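Local coordinates for ATP-dependent Clp protease proteolytic subunit (Listeria monocytogenes, PDB 4JCQ), which is the serine-type proteolytic subunit of Clp protease, and probably degrades misfolded proteins inside the cavity of two stacked heptameric rings, with ATP-driven partners, at the interface of chains A and B. Residues are numbered along the deposited sequence; one frame, centred on the assembly and turned at random. Chains: chain A/B, ATP-dependent Clp protease proteolytic subunit.

The interface of chains A and B. Residues chain A 68, 71-72, 142, 146; chain B 87, 108-110.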
loop_
_atom_site.group_PDB
_atom_site.type_symbol
_atom_site.label_atom_id
_atom_site.label_comp_id
_atom_site.label_asym_id
_atom_site.label_seq_id
_atom_site.Cartn_x
_atom_site.Cartn_y
_atom_site.Cartn_z
ATOM N N ASP A 68 6.955 -8.906 -27.236
ATOM C CA ASP A 68 6.357 -9.901 -28.130
ATOM C C ASP A 68 4.887 -10.156 -27.806
ATOM O O ASP A 68 4.051 -10.241 -28.709
ATOM C CB ASP A 68 7.147 -11.215 -28.076
ATOM C CG ASP A 68 8.491 -11.127 -28.785
ATOM O OD1 ASP A 68 9.400 -11.910 -28.435
ATOM O OD2 ASP A 68 8.645 -10.280 -29.693
ATOM N N HIS A 71 2.816 -6.944 -28.729
ATOM C CA HIS A 71 2.753 -6.951 -30.196
ATOM C C HIS A 71 1.703 -7.910 -30.696
ATOM O O HIS A 71 0.836 -7.532 -31.489
ATOM C CB HIS A 71 4.121 -7.297 -30.786
ATOM C CG HIS A 71 4.105 -7.543 -32.282
ATOM N ND1 HIS A 71 3.704 -8.710 -32.822
ATOM C CD2 HIS A 71 4.476 -6.725 -33.348
ATOM C CE1 HIS A 71 3.800 -8.642 -34.163
ATOM N NE2 HIS A 71 4.274 -7.427 -34.485
ATOM N N ASP A 72 1.774 -9.155 -30.229
ATOM C CA ASP A 72 0.866 -10.210 -30.682
ATOM C C ASP A 72 -0.572 -10.015 -30.203
ATOM O O ASP A 72 -1.512 -10.341 -30.927
ATOM C CB ASP A 72 1.392 -11.591 -30.280
ATOM C CG ASP A 72 2.558 -12.054 -31.144
ATOM O OD1 ASP A 72 3.063 -13.171 -30.907
ATOM O OD2 ASP A 72 2.974 -11.309 -32.058
ATOM N N ARG A 142 14.427 -13.105 -36.174
ATOM C CA ARG A 142 12.975 -13.005 -36.006
ATOM C C ARG A 142 12.511 -11.546 -35.937
ATOM O O ARG A 142 11.582 -11.151 -36.640
ATOM C CB ARG A 142 12.525 -13.776 -34.758
ATOM C CG ARG A 142 11.022 -13.754 -34.504
ATOM C CD ARG A 142 10.634 -14.533 -33.253
ATOM N NE ARG A 142 11.280 -14.024 -32.038
ATOM C CZ ARG A 142 10.833 -13.004 -31.307
ATOM N NH1 ARG A 142 11.495 -12.625 -30.223
ATOM N NH2 ARG A 142 9.727 -12.357 -31.651
ATOM N N LEU A 146 10.386 -9.151 -38.669
ATOM C CA LEU A 146 9.205 -8.435 -38.189
ATOM C C LEU A 146 9.257 -6.954 -38.584
ATOM O O LEU A 146 8.308 -6.427 -39.165
ATOM C CB LEU A 146 9.076 -8.591 -36.667
ATOM C CG LEU A 146 7.791 -8.157 -35.951
ATOM C CD1 LEU A 146 7.628 -8.937 -34.656
ATOM C CD2 LEU A 146 7.769 -6.660 -35.673
ATOM N N GLY B 87 5.097 -14.882 -25.864
ATOM C CA GLY B 87 6.393 -14.388 -25.395
ATOM C C GLY B 87 7.362 -15.530 -25.165
ATOM O O GLY B 87 8.146 -15.873 -26.047
ATOM N N LEU B 108 0.620 -17.842 -29.838
ATOM C CA LEU B 108 0.820 -16.630 -30.616
ATOM C C LEU B 108 2.172 -16.754 -31.336
ATOM O O LEU B 108 3.048 -17.482 -30.865
ATOM C CB LEU B 108 0.753 -15.400 -29.702
ATOM C CG LEU B 108 -0.586 -14.650 -29.552
ATOM C CD1 LEU B 108 -1.824 -15.480 -29.879
ATOM C CD2 LEU B 108 -0.715 -14.016 -28.174
ATOM N N PRO B 109 2.340 -16.068 -32.487
ATOM C CA PRO B 109 3.514 -16.294 -33.347
ATOM C C PRO B 109 4.871 -16.000 -32.700
ATOM O O PRO B 109 5.821 -16.755 -32.908
ATOM C CB PRO B 109 3.277 -15.342 -34.529
ATOM C CG PRO B 109 1.813 -15.071 -34.521
ATOM C CD PRO B 109 1.431 -15.064 -33.071
ATOM N N ASN B 110 4.959 -14.919 -31.929
ATOM C CA ASN B 110 6.230 -14.514 -31.328
ATOM C C ASN B 110 6.431 -15.098 -29.932
ATOM O O ASN B 110 6.369 -14.393 -28.920
ATOM C CB ASN B 110 6.370 -12.991 -31.345
ATOM C CG ASN B 110 6.571 -12.449 -32.746
ATOM O OD1 ASN B 110 7.653 -12.571 -33.319
ATOM N ND2 ASN B 110 5.527 -11.852 -33.308
HETATM O O HOH W 1 3.584 -13.724 -28.186
HETATM O O HOH W 2 9.799 -14.438 -27.672
#
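B:Asn110, just past strand 105-108, reaches between helices 64-76 and 133-151 of chain A and is held at both backbone and side chain. The carboxylate of A:Asp72 takes it with two syn lone pairs: OD1 accepts the backbone N of B:Asn110 at 2.8 Å, and OD2 accepts its amide ND2 at 2.9 Å along a nearly straight bond. With CG beside the backbone N (chi1 -70°), B:Asn110 turns its amide so that OD1 faces A:Arg142, whose NH2 donates at 2.7 Å, tilted 33° from the carbonyl plane. Donor and acceptor ends of the amide thus meet opposite partners, which fixes its flip. Neighbours on chain A probably steady these grips: A:His71 ND1 donates in its ring plane to the anti side of A:Asp72 OD2 (2.8 Å), somewhat out of the carboxylate plane, while A:Asp68 takes NH1 and NH2 of A:Arg142 on its two oxygens in a skewed end-on salt bridge, NH2 coming from above the carboxylate plane. A:Leu146 CD1 lies over one face of the A:His71 ring, toward its rim, and reaches B:Asn110 ND2 at 3.8 Å. Around A:Asp72 the packing is snug, with B:Pro109 CD 3.7 Å from its CG and B:Leu108 against its CB. Toward B:Gly87 direct contact gives way to water: water 1 links A:Asp72 OD1 to B:Gly87 N and B:Asn110 O, and water 2 bridges A:Asp68 OD1 and B:Gly87 O. Joining ring neighbours, its centre about 12 Å from the nucleophile A:Ser91, the site may couple heptamer assembly to active-site geometry.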